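Local coordinates for NAD-dependent protein deacylase 2 (Archaeoglobus fulgidus, PDB 4TWJ) that removes acetyl and other acyl groups from lysine side chains of proteins, among them the chromatin protein Alba, consuming NAD as co-substrate, at residues Ala18-Gly23 / Ala186-Gly191; Val97-Ile102 / Val114-Gly119; Leu202-Lys207 / Thr221-Ile226; Lys212-Asn217 / Phe227-Ile232. All coordinates share one frame; numbering follows the deposited sequence.

Interaction 1 of 4, residues Ala18-Gly23 / Ala186-Gly191; sequences AVVFTG and AFMVVG
Phe187 reaches across to the neighbouring strand and brings its ring obliquely to two of that strand's side chains, Val19 and Phe21. CE1 of Phe187 lies 3.8 Å from Val19 CG1, and CE2 of Phe187 comes to 3.5 Å from Phe21 CB. The two phenyl rings meet obliquely, their planes turned 36° apart and their centroids 5.9 Å from each other. Beyond them Val189 runs alongside Phe21, with Val189 CG2 4.0 Å from Phe21 CD2. Residues 18-22 and 186-190 are adjacent parallel strands in the middle of the sirtuin Rossmann-type sheet, paired in register from Ala18 with Ala186 to Thr22 with Val190. Four backbone bonds of 2.9 Å or less, from Val19 N to Ala186 O through Val190 N to Phe21 O, join them, and a longer one from Gly23 N to Val190 O closes the row at two NAD-binding glycines, Gly23 and Gly191. An alanine in place of Phe187 would probably open a gap beside Val19 and Phe21 and leave the Phe21 ring more room to turn. The opposite face carries Val20 and Met188, which lie side by side; the bend at chi3 (63°) sets Met188 CE 3.9 Å from Val20 CG2. Helix 201-208 covers the phenylalanine side, while Leu239 of helix 235-249 packs on Met188 and Val190.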
loop_
_atom_site.group_PDB
_atom_site.type_symbol
_atom_site.label_atom_id
_atom_site.label_comp_id
_atom_site.label_asym_id
_atom_site.label_seq_id
_atom_site.Cartn_x
_atom_site.Cartn_y
_atom_site.Cartn_z
ATOM N N ALA A 18 14.470 6.434 6.522
ATOM C CA ALA A 18 13.114 6.860 6.184
ATOM C C ALA A 18 12.268 5.684 5.688
ATOM O O ALA A 18 12.755 4.813 4.966
ATOM C CB ALA A 18 13.159 7.962 5.143
ATOM N N VAL A 19 10.999 5.671 6.094
ATOM C CA VAL A 19 10.036 4.654 5.681
ATOM C C VAL A 19 8.827 5.351 5.062
ATOM O O VAL A 19 8.396 6.396 5.550
ATOM C CB VAL A 19 9.593 3.797 6.889
ATOM C CG1 VAL A 19 8.428 2.880 6.529
ATOM C CG2 VAL A 19 10.776 2.994 7.411
ATOM N N VAL A 20 8.308 4.779 3.979
ATOM C CA VAL A 20 7.092 5.275 3.339
ATOM C C VAL A 20 5.981 4.240 3.494
ATOM O O VAL A 20 6.222 3.045 3.338
ATOM C CB VAL A 20 7.333 5.604 1.854
ATOM C CG1 VAL A 20 6.035 6.019 1.174
ATOM C CG2 VAL A 20 8.377 6.702 1.734
ATOM N N PHE A 21 4.781 4.721 3.814
ATOM C CA PHE A 21 3.609 3.888 4.093
ATOM C C PHE A 21 2.503 4.356 3.151
ATOM O O PHE A 21 2.150 5.539 3.159
ATOM C CB PHE A 21 3.214 4.074 5.561
ATOM C CG PHE A 21 1.963 3.347 5.979
ATOM C CD1 PHE A 21 2.042 2.151 6.678
ATOM C CD2 PHE A 21 0.706 3.895 5.734
ATOM C CE1 PHE A 21 0.894 1.499 7.103
ATOM C CE2 PHE A 21 -0.444 3.246 6.156
ATOM C CZ PHE A 21 -0.347 2.047 6.839
ATOM N N THR A 22 1.969 3.452 2.330
ATOM C CA THR A 22 0.979 3.849 1.325
ATOM C C THR A 22 -0.313 3.051 1.380
ATOM O O THR A 22 -0.327 1.884 1.773
ATOM C CB THR A 22 1.554 3.760 -0.104
ATOM O OG1 THR A 22 1.806 2.391 -0.449
ATOM C CG2 THR A 22 2.848 4.556 -0.201
ATOM N N GLY A 23 -1.390 3.706 0.954
ATOM C CA GLY A 23 -2.704 3.086 0.822
ATOM C C GLY A 23 -3.330 3.413 -0.519
ATOM O O GLY A 23 -2.645 3.863 -1.447
ATOM N N ALA A 186 12.166 8.751 10.162
ATOM C CA ALA A 186 11.178 9.475 9.372
ATOM C C ALA A 186 10.165 8.481 8.820
ATOM O O ALA A 186 10.537 7.418 8.331
ATOM C CB ALA A 186 11.852 10.233 8.239
ATOM N N PHE A 187 8.886 8.830 8.908
ATOM C CA PHE A 187 7.804 7.942 8.491
ATOM C C PHE A 187 6.802 8.790 7.722
ATOM O O PHE A 187 6.205 9.707 8.289
ATOM C CB PHE A 187 7.160 7.302 9.722
ATOM C CG PHE A 187 6.276 6.120 9.417
ATOM C CD1 PHE A 187 6.752 4.825 9.563
ATOM C CD2 PHE A 187 4.956 6.301 9.017
ATOM C CE1 PHE A 187 5.937 3.736 9.302
ATOM C CE2 PHE A 187 4.137 5.213 8.756
ATOM C CZ PHE A 187 4.631 3.932 8.900
ATOM N N MET A 188 6.652 8.515 6.429
ATOM C CA MET A 188 5.785 9.320 5.569
ATOM C C MET A 188 4.610 8.492 5.069
ATOM O O MET A 188 4.795 7.517 4.343
ATOM C CB MET A 188 6.570 9.897 4.387
ATOM C CG MET A 188 5.709 10.708 3.423
ATOM S SD MET A 188 6.645 11.756 2.291
ATOM C CE MET A 188 7.565 10.532 1.370
ATOM N N VAL A 189 3.406 8.884 5.481
ATOM C CA VAL A 189 2.173 8.259 5.012
ATOM C C VAL A 189 1.732 8.962 3.727
ATOM O O VAL A 189 1.708 10.195 3.675
ATOM C CB VAL A 189 1.059 8.359 6.077
ATOM C CG1 VAL A 189 -0.289 7.919 5.510
ATOM C CG2 VAL A 189 1.427 7.529 7.301
ATOM N N VAL A 190 1.407 8.183 2.696
ATOM C CA VAL A 190 0.918 8.729 1.422
ATOM C C VAL A 190 -0.335 7.976 0.965
ATOM O O VAL A 190 -0.286 6.776 0.708
ATOM C CB VAL A 190 1.982 8.644 0.304
ATOM C CG1 VAL A 190 1.491 9.343 -0.960
ATOM C CG2 VAL A 190 3.305 9.245 0.764
ATOM N N GLY A 191 -1.452 8.689 0.852
ATOM C CA GLY A 191 -2.671 8.107 0.309
ATOM C C GLY A 191 -3.315 7.046 1.179
ATOM O O GLY A 191 -3.766 6.021 0.668
#

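Interaction 2 of 4, residues Val97-Ile102 / Val114-Gly119; sequences VITQNI and VLELHG. With ACT (acetate ion), chain E.
Ile98 CG2 is the bump that fits most tightly here, pressing on the CD1 methyl of Leu117 at 3.5 Å, closer than usual carbon contact, and almost as near to CG. Leu117 CB and CG also rest against Thr99 O, so this leucine fills the corner where the paired strands give way to the turn from Glu116 to Gly119. On the other face Thr99 CG2 fits against Val114 CG1 at 4.0 Å and, more loosely, Glu116 CG. Past the strand ends, His118 lies alongside Gln100, its ND1 donating to Gln100 O at 2.9 Å, on a lone pair in the carbonyl plane, while His118 CE1 nestles against Gln100 CB. This bond fixes the ring of the predicted proton acceptor beside the NAD-binding residues Gln100, Asn101 and Ile102. Ile102 CG2 in turn fills the hollow over His118 O and Gly119 O, and a modified side chain of the bound peptide packs on Ile102 and His118. A water accepts from His118 N at 2.8 Å, and Ile102 N donates to an acetate, probably from the crystallisation liquor. The strands belong to a beta-alpha-beta unit whose helix 105-108 covers Thr99 and Val114 through His106; helix 171-182 packs on Ile98, Leu115 and Leu117, and strand 18-22 flanks 94-99.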
loop_
_atom_site.group_PDB
_atom_site.type_symbol
_atom_site.label_atom_id
_atom_site.label_comp_id
_atom_site.label_asym_id
_atom_site.label_seq_id
_atom_site.Cartn_x
_atom_site.Cartn_y
_atom_site.Cartn_z
ATOM N N VAL A 97 9.279 0.503 1.769
ATOM C CA VAL A 97 7.931 0.946 1.462
ATOM C C VAL A 97 6.992 -0.086 2.068
ATOM O O VAL A 97 7.071 -1.273 1.748
ATOM C CB VAL A 97 7.678 1.048 -0.052
ATOM C CG1 VAL A 97 6.236 1.462 -0.325
ATOM C CG2 VAL A 97 8.653 2.029 -0.685
ATOM N N ILE A 98 6.139 0.366 2.977
ATOM C CA ILE A 98 5.104 -0.471 3.554
ATOM C C ILE A 98 3.815 -0.110 2.840
ATOM O O ILE A 98 3.422 1.051 2.839
ATOM C CB ILE A 98 4.950 -0.210 5.066
ATOM C CG1 ILE A 98 6.260 -0.511 5.800
ATOM C CG2 ILE A 98 3.816 -1.047 5.638
ATOM C CD1 ILE A 98 6.319 0.038 7.208
ATOM N N THR A 99 3.147 -1.086 2.233
ATOM C CA THR A 99 1.930 -0.770 1.491
ATOM C C THR A 99 0.745 -1.651 1.870
ATOM O O THR A 99 0.899 -2.836 2.170
ATOM C CB THR A 99 2.145 -0.806 -0.042
ATOM O OG1 THR A 99 0.985 -0.274 -0.691
ATOM C CG2 THR A 99 2.406 -2.220 -0.543
ATOM N N GLN A 100 -0.430 -1.037 1.839
ATOM C CA GLN A 100 -1.694 -1.728 2.030
ATOM C C GLN A 100 -2.243 -2.214 0.692
ATOM O O GLN A 100 -3.243 -2.927 0.659
ATOM C CB GLN A 100 -2.711 -0.783 2.671
ATOM C CG GLN A 100 -2.294 -0.258 4.035
ATOM C CD GLN A 100 -3.313 0.684 4.640
ATOM O OE1 GLN A 100 -4.361 0.256 5.116
ATOM N NE2 GLN A 100 -3.010 1.974 4.632
ATOM N N ASN A 101 -1.591 -1.814 -0.401
ATOM C CA ASN A 101 -2.100 -2.049 -1.752
ATOM C C ASN A 101 -1.667 -3.392 -2.322
ATOM O O ASN A 101 -0.612 -3.910 -1.974
ATOM C CB ASN A 101 -1.636 -0.928 -2.685
ATOM C CG ASN A 101 -2.017 0.447 -2.176
ATOM O OD1 ASN A 101 -3.025 0.610 -1.492
ATOM N ND2 ASN A 101 -1.201 1.445 -2.501
ATOM N N ILE A 102 -2.487 -3.933 -3.224
ATOM C CA ILE A 102 -2.292 -5.288 -3.747
ATOM C C ILE A 102 -1.965 -5.301 -5.241
ATOM O O ILE A 102 -1.905 -6.371 -5.852
ATOM C CB ILE A 102 -3.540 -6.164 -3.492
ATOM C CG1 ILE A 102 -4.784 -5.585 -4.180
ATOM C CG2 ILE A 102 -3.779 -6.302 -1.994
ATOM C CD1 ILE A 102 -5.923 -6.574 -4.312
ATOM N N VAL A 114 9.782 -3.571 -0.715
ATOM C CA VAL A 114 8.342 -3.342 -0.568
ATOM C C VAL A 114 7.723 -4.409 0.332
ATOM O O VAL A 114 7.829 -5.608 0.054
ATOM C CB VAL A 114 7.624 -3.348 -1.938
ATOM C CG1 VAL A 114 6.125 -3.128 -1.770
ATOM C CG2 VAL A 114 8.220 -2.290 -2.858
ATOM N N LEU A 115 7.086 -3.966 1.413
ATOM C CA LEU A 115 6.397 -4.857 2.340
ATOM C C LEU A 115 4.892 -4.805 2.078
ATOM O O LEU A 115 4.225 -3.812 2.384
ATOM C CB LEU A 115 6.717 -4.469 3.788
ATOM C CG LEU A 115 8.193 -4.600 4.173
ATOM C CD1 LEU A 115 8.458 -3.984 5.540
ATOM C CD2 LEU A 115 8.632 -6.059 4.150
ATOM N N GLU A 116 4.375 -5.880 1.487
ATOM C CA GLU A 116 2.968 -5.967 1.098
ATOM C C GLU A 116 2.133 -6.516 2.250
ATOM O O GLU A 116 1.964 -7.731 2.402
ATOM C CB GLU A 116 2.814 -6.830 -0.160
ATOM C CG GLU A 116 3.431 -6.192 -1.395
ATOM C CD GLU A 116 3.334 -7.068 -2.627
ATOM O OE1 GLU A 116 2.901 -6.556 -3.679
ATOM O OE2 GLU A 116 3.696 -8.259 -2.542
ATOM N N LEU A 117 1.619 -5.602 3.068
ATOM C CA LEU A 117 0.850 -5.963 4.254
ATOM C C LEU A 117 -0.360 -6.822 3.938
ATOM O O LEU A 117 -0.731 -7.683 4.731
ATOM C CB LEU A 117 0.369 -4.707 4.979
ATOM C CG LEU A 117 1.445 -3.807 5.584
ATOM C CD1 LEU A 117 0.776 -2.585 6.197
ATOM C CD2 LEU A 117 2.286 -4.543 6.613
ATOM N N HIS A 118 -0.978 -6.578 2.788
ATOM C CA HIS A 118 -2.204 -7.276 2.421
ATOM C C HIS A 118 -2.017 -8.208 1.234
ATOM O O HIS A 118 -2.994 -8.585 0.576
ATOM C CB HIS A 118 -3.302 -6.257 2.149
ATOM C CG HIS A 118 -3.617 -5.400 3.334
ATOM N ND1 HIS A 118 -3.984 -4.078 3.223
ATOM C CD2 HIS A 118 -3.610 -5.680 4.659
ATOM C CE1 HIS A 118 -4.200 -3.581 4.429
ATOM N NE2 HIS A 118 -3.980 -4.534 5.318
ATOM N N GLY A 119 -0.771 -8.605 0.989
ATOM C CA GLY A 119 -0.443 -9.498 -0.117
ATOM C C GLY A 119 -0.620 -8.842 -1.469
ATOM O O GLY A 119 -0.486 -7.624 -1.606
HETATM C C ACT E . -5.253 -1.616 -3.844
HETATM O O ACT E . -4.375 -1.866 -4.695
HETATM O OXT ACT E . -5.461 -2.377 -2.876
HETATM C CH3 ACT E . -6.077 -0.372 -3.988
HETATM O O HOH W 1 -0.296 -5.549 0.309
HETATM O O HOH W 2 1.212 -4.348 -3.996
#

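Interaction 3 of 4, residues Leu202-Lys207 / Thr221-Ile226; sequences LPYIAK and TMADPI
Lys207 reaches out from helix 201-208 to the carbonyl of Ile226, at the end of the loop 221-226. Its CB points toward the loop, with CG anti to the backbone N (chi1 175°). A bend at chi2 (77°) then redirects CD of Lys207, which comes to 3.5 Å from Ile226 O. Lys207 CE passes closer still, 3.3 Å from Ile226 O, and has Ile226 CB at 4.2 Å on its flank. At the tip Lys207 NZ donates to Ile226 O over 2.8 Å, meeting it from 32° out of the carbonyl plane. One turn earlier on the helix, Tyr204 makes the apolar half of the contact. Its side chain crosses that of Ile226 at about a right angle, so that Ile226 CD1 touches the tyrosine ring at CE1, 3.8 Å away, and at CD1, while Ile226 CG2 also approaches CE1. Tyr204 OH extends past the isoleucine to 3.7 Å from Ala223 CB. The loop opens with a type I turn from Thr221 to Asp224, whose carboxylate accepts from Thr221 N and OG1, and it connects strand 212-217 with strand 229-232. Tyr204 and Met222 both pack on the backbone of the bound peptide, placing helix and loop beside the substrate. The pairing is therefore mainly apolar, centred on Ile226, with one ammonium-to-carbonyl bond at its border; the positive charge of Lys207 would probably polarise that carbonyl further.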
loop_
_atom_site.group_PDB
_atom_site.type_symbol
_atom_site.label_atom_id
_atom_site.label_comp_id
_atom_site.label_asym_id
_atom_site.label_seq_id
_atom_site.Cartn_x
_atom_site.Cartn_y
_atom_site.Cartn_z
ATOM N N LEU A 202 0.936 1.037 12.483
ATOM C CA LEU A 202 2.339 1.276 12.155
ATOM C C LEU A 202 2.801 2.738 12.297
ATOM O O LEU A 202 3.867 2.980 12.862
ATOM C CB LEU A 202 2.668 0.701 10.768
ATOM C CG LEU A 202 2.615 -0.834 10.760
ATOM C CD1 LEU A 202 2.516 -1.366 9.341
ATOM C CD2 LEU A 202 3.813 -1.433 11.477
ATOM N N PRO A 203 2.014 3.715 11.800
ATOM C CA PRO A 203 2.429 5.101 12.052
ATOM C C PRO A 203 2.476 5.478 13.537
ATOM O O PRO A 203 3.318 6.276 13.933
ATOM C CB PRO A 203 1.379 5.948 11.309
ATOM C CG PRO A 203 0.349 4.992 10.799
ATOM C CD PRO A 203 0.966 3.633 10.773
ATOM N N TYR A 204 1.588 4.904 14.346
ATOM C CA TYR A 204 1.625 5.153 15.790
ATOM C C TYR A 204 2.872 4.552 16.435
ATOM O O TYR A 204 3.447 5.139 17.346
ATOM C CB TYR A 204 0.373 4.612 16.467
ATOM C CG TYR A 204 -0.882 5.342 16.066
ATOM C CD1 TYR A 204 -1.143 6.629 16.532
ATOM C CD2 TYR A 204 -1.814 4.749 15.227
ATOM C CE1 TYR A 204 -2.299 7.300 16.168
ATOM C CE2 TYR A 204 -2.967 5.413 14.853
ATOM C CZ TYR A 204 -3.208 6.684 15.327
ATOM O OH TYR A 204 -4.364 7.338 14.956
ATOM N N ILE A 205 3.279 3.379 15.963
ATOM C CA ILE A 205 4.517 2.761 16.431
ATOM C C ILE A 205 5.723 3.645 16.100
ATOM O O ILE A 205 6.597 3.857 16.947
ATOM C CB ILE A 205 4.699 1.349 15.832
ATOM C CG1 ILE A 205 3.669 0.387 16.437
ATOM C CG2 ILE A 205 6.113 0.838 16.060
ATOM C CD1 ILE A 205 3.559 -0.942 15.717
ATOM N N ALA A 206 5.772 4.159 14.874
ATOM C CA ALA A 206 6.866 5.046 14.462
ATOM C C ALA A 206 6.876 6.335 15.287
ATOM O O ALA A 206 7.936 6.808 15.704
ATOM C CB ALA A 206 6.763 5.362 12.976
ATOM N N LYS A 207 5.688 6.882 15.532
ATOM C CA LYS A 207 5.531 8.090 16.352
ATOM C C LYS A 207 6.062 7.861 17.771
ATOM O O LYS A 207 6.840 8.669 18.288
ATOM C CB LYS A 207 4.055 8.505 16.384
ATOM C CG LYS A 207 3.720 9.675 17.297
ATOM C CD LYS A 207 4.110 11.007 16.704
ATOM C CE LYS A 207 3.503 12.143 17.517
ATOM N NZ LYS A 207 3.811 13.461 16.923
ATOM N N THR A 221 -7.421 13.284 7.581
ATOM C CA THR A 221 -7.729 12.033 8.262
ATOM C C THR A 221 -7.868 12.327 9.750
ATOM O O THR A 221 -7.400 13.359 10.233
ATOM C CB THR A 221 -6.620 10.974 8.069
ATOM O OG1 THR A 221 -5.495 11.280 8.901
ATOM C CG2 THR A 221 -6.174 10.910 6.618
ATOM N N MET A 222 -8.491 11.407 10.480
ATOM C CA MET A 222 -8.610 11.544 11.930
ATOM C C MET A 222 -7.257 11.408 12.638
ATOM O O MET A 222 -7.135 11.775 13.804
ATOM C CB MET A 222 -9.602 10.516 12.487
ATOM C CG MET A 222 -11.038 10.704 12.020
ATOM S SD MET A 222 -11.870 12.125 12.760
ATOM C CE MET A 222 -11.501 13.433 11.591
ATOM N N ALA A 223 -6.249 10.885 11.934
ATOM C CA ALA A 223 -4.902 10.729 12.488
ATOM C C ALA A 223 -4.005 11.953 12.273
ATOM O O ALA A 223 -2.898 12.004 12.799
ATOM C CB ALA A 223 -4.236 9.495 11.896
ATOM N N ASP A 224 -4.481 12.944 11.523
ATOM C CA ASP A 224 -3.673 14.135 11.219
ATOM C C ASP A 224 -2.951 14.762 12.426
ATOM O O ASP A 224 -1.793 15.162 12.300
ATOM C CB ASP A 224 -4.519 15.204 10.513
ATOM C CG ASP A 224 -4.854 14.843 9.077
ATOM O OD1 ASP A 224 -4.379 13.802 8.570
ATOM O OD2 ASP A 224 -5.612 15.605 8.443
ATOM N N PRO A 225 -3.614 14.843 13.599
ATOM C CA PRO A 225 -2.948 15.495 14.738
ATOM C C PRO A 225 -1.584 14.930 15.160
ATOM O O PRO A 225 -0.805 15.647 15.788
ATOM C CB PRO A 225 -3.964 15.335 15.872
ATOM C CG PRO A 225 -5.278 15.314 15.177
ATOM C CD PRO A 225 -5.034 14.564 13.895
ATOM N N ILE A 226 -1.282 13.675 14.824
ATOM C CA ILE A 226 -0.002 13.080 15.231
ATOM C C ILE A 226 1.158 13.452 14.303
ATOM O O ILE A 226 2.313 13.167 14.615
ATOM C CB ILE A 226 -0.074 11.533 15.357
ATOM C CG1 ILE A 226 -0.070 10.848 13.979
ATOM C CG2 ILE A 226 -1.282 11.118 16.191
ATOM C CD1 ILE A 226 0.066 9.341 14.049
#

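Interaction 4 of 4, residues Lys212-Asn217 / Phe227-Ile232; sequences KMIIVN and FDVKII
A parallel strand pair at one edge of the six-stranded sirtuin sheet matches Ile214 with Val229 and so on to Asn217 with Ile232, with 229-232 as the outermost strand in the chain. Backbone bonds run from Val229 N to Met213 O, then from Ile215 N to Val229 O at 3.0 Å, and continue through Ile231 to Asn217 N. The pair ends at NAD-binding Asn217, whose ND2 bonds to Ser192 O. At its start Asp228 grips Met213 twice: its own N donates to Met213 O, which thereby takes two donors, and Asp228 OD1 accepts from Met213 N at 2.8 Å through the anti lone pair. The chief side-chain contact is a CH-pi interaction. Ile215 CB stands over the centre of the Phe227 ring, 3.6 Å from the centroid and 11° off the ring normal. Ile215 CG2 meets Phe227 CG, Ile215 CD1 lies 3.6 Å from Phe227 CE2, and Met213 CB touches Phe227 CD1. A serine in place of Phe227 would probably leave Ile215 without the surface that supports it and open a gap beside Met213. On the other face Val216 CG2 lies 4.0 Å from Ile231 CD1. Helices 2-14 and 235-249 cover that face through Ile11, Val238 and Ile242, whereas strand 186-190 continues the sheet beyond 212-217, with Val189 packing on Ile215 and Phe227.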
loop_
_atom_site.group_PDB
_atom_site.type_symbol
_atom_site.label_atom_id
_atom_site.label_comp_id
_atom_site.label_asym_id
_atom_site.label_seq_id
_atom_site.Cartn_x
_atom_site.Cartn_y
_atom_site.Cartn_z
ATOM N N LYS A 212 10.083 11.381 12.890
ATOM C CA LYS A 212 9.409 12.558 12.354
ATOM C C LYS A 212 8.328 12.074 11.400
ATOM O O LYS A 212 8.590 11.237 10.531
ATOM C CB LYS A 212 10.398 13.460 11.624
ATOM C CG LYS A 212 11.544 13.966 12.494
ATOM C CD LYS A 212 11.067 14.755 13.700
ATOM C CE LYS A 212 10.319 16.014 13.302
ATOM N NZ LYS A 212 10.139 16.938 14.456
ATOM N N MET A 213 7.120 12.603 11.571
ATOM C CA MET A 213 5.934 12.067 10.913
ATOM C C MET A 213 5.423 13.013 9.832
ATOM O O MET A 213 5.130 14.178 10.106
ATOM C CB MET A 213 4.834 11.832 11.949
ATOM C CG MET A 213 5.218 10.921 13.105
ATOM S SD MET A 213 5.659 9.232 12.642
ATOM C CE MET A 213 4.145 8.701 11.850
ATOM N N ILE A 214 5.304 12.494 8.609
ATOM C CA ILE A 214 4.823 13.257 7.456
ATOM C C ILE A 214 3.590 12.560 6.881
ATOM O O ILE A 214 3.568 11.336 6.774
ATOM C CB ILE A 214 5.897 13.341 6.345
ATOM C CG1 ILE A 214 7.187 13.982 6.875
ATOM C CG2 ILE A 214 5.376 14.119 5.142
ATOM C CD1 ILE A 214 8.407 13.667 6.043
ATOM N N ILE A 215 2.564 13.330 6.519
ATOM C CA ILE A 215 1.399 12.758 5.839
ATOM C C ILE A 215 1.070 13.562 4.583
ATOM O O ILE A 215 1.096 14.793 4.600
ATOM C CB ILE A 215 0.176 12.623 6.786
ATOM C CG1 ILE A 215 -0.966 11.869 6.104
ATOM C CG2 ILE A 215 -0.295 13.977 7.308
ATOM C CD1 ILE A 215 -1.953 11.285 7.092
ATOM N N VAL A 216 0.796 12.842 3.496
ATOM C CA VAL A 216 0.399 13.426 2.223
ATOM C C VAL A 216 -0.895 12.747 1.784
ATOM O O VAL A 216 -0.913 11.540 1.544
ATOM C CB VAL A 216 1.478 13.212 1.140
ATOM C CG1 VAL A 216 1.035 13.804 -0.194
ATOM C CG2 VAL A 216 2.807 13.809 1.581
ATOM N N ASN A 217 -1.969 13.529 1.689
ATOM C CA ASN A 217 -3.288 13.009 1.345
ATOM C C ASN A 217 -4.100 14.054 0.602
ATOM O O ASN A 217 -3.856 15.248 0.751
ATOM C CB ASN A 217 -4.061 12.623 2.610
ATOM C CG ASN A 217 -3.866 11.174 3.016
ATOM O OD1 ASN A 217 -3.781 10.281 2.173
ATOM N ND2 ASN A 217 -3.845 10.929 4.323
ATOM N N PHE A 227 0.860 14.085 13.171
ATOM C CA PHE A 227 1.878 14.338 12.159
ATOM C C PHE A 227 2.567 15.685 12.330
ATOM O O PHE A 227 1.931 16.695 12.642
ATOM C CB PHE A 227 1.285 14.178 10.760
ATOM C CG PHE A 227 0.981 12.750 10.416
ATOM C CD1 PHE A 227 1.953 11.937 9.853
ATOM C CD2 PHE A 227 -0.261 12.201 10.701
ATOM C CE1 PHE A 227 1.690 10.611 9.556
ATOM C CE2 PHE A 227 -0.532 10.875 10.407
ATOM C CZ PHE A 227 0.444 10.077 9.836
ATOM N N ASP A 228 3.877 15.677 12.121
ATOM C CA ASP A 228 4.698 16.878 12.235
ATOM C C ASP A 228 4.558 17.761 11.001
ATOM O O ASP A 228 4.649 18.992 11.094
ATOM C CB ASP A 228 6.158 16.483 12.447
ATOM C CG ASP A 228 6.352 15.672 13.706
ATOM O OD1 ASP A 228 6.702 14.479 13.600
ATOM O OD2 ASP A 228 6.122 16.220 14.806
ATOM N N VAL A 229 4.332 17.125 9.853
ATOM C CA VAL A 229 4.107 17.809 8.590
ATOM C C VAL A 229 2.859 17.229 7.931
ATOM O O VAL A 229 2.755 16.015 7.749
ATOM C CB VAL A 229 5.310 17.631 7.639
ATOM C CG1 VAL A 229 5.019 18.226 6.267
ATOM C CG2 VAL A 229 6.563 18.241 8.254
ATOM N N LYS A 230 1.916 18.100 7.581
ATOM C CA LYS A 230 0.688 17.690 6.909
ATOM C C LYS A 230 0.571 18.400 5.569
ATOM O O LYS A 230 0.598 19.632 5.513
ATOM C CB LYS A 230 -0.532 18.033 7.765
ATOM C CG LYS A 230 -0.504 17.448 9.168
ATOM C CD LYS A 230 -1.805 17.717 9.907
ATOM C CE LYS A 230 -1.941 19.165 10.351
ATOM N NZ LYS A 230 -0.979 19.526 11.426
ATOM N N ILE A 231 0.448 17.621 4.498
ATOM C CA ILE A 231 0.303 18.161 3.152
ATOM C C ILE A 231 -1.014 17.669 2.560
ATOM O O ILE A 231 -1.254 16.463 2.481
ATOM C CB ILE A 231 1.472 17.736 2.235
ATOM C CG1 ILE A 231 2.802 18.271 2.776
ATOM C CG2 ILE A 231 1.244 18.229 0.809
ATOM C CD1 ILE A 231 4.025 17.612 2.173
ATOM N N ILE A 232 -1.867 18.612 2.165
ATOM C CA ILE A 232 -3.096 18.297 1.447
ATOM C C ILE A 232 -2.849 18.533 -0.036
ATOM O O ILE A 232 -2.554 19.656 -0.448
ATOM C CB ILE A 232 -4.282 19.163 1.926
ATOM C CG1 ILE A 232 -4.664 18.813 3.372
ATOM C CG2 ILE A 232 -5.484 19.002 0.998
ATOM C CD1 ILE A 232 -5.362 17.478 3.548
#

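In the fold
Interactions 1, 2 and 4 are parts of one parallel sheet, with interaction 3 lying on one of its faces. Strands 18-22 and 94-99 join interaction 1 to interaction 2, whose centres are 11 Å apart, through Val20 O and Ile98 N at 2.7 Å. Toward the other edge, Val189 N meets Ile214 O of interaction 4 at 2.8 Å. Interactions 2 and 4 do not touch, their nearest atoms being about 9 Å apart. Interaction 3 packs on interaction 1, with Ala206 CB 3.5 Å from Phe187 CD1. The C-terminal ends of the strands bring together NAD-binding Gly23, Gln100, Asn101, Gly191 and Asn217. Interactions 2 and 3 border the bound peptide, at its modified side chain and its backbone respectively.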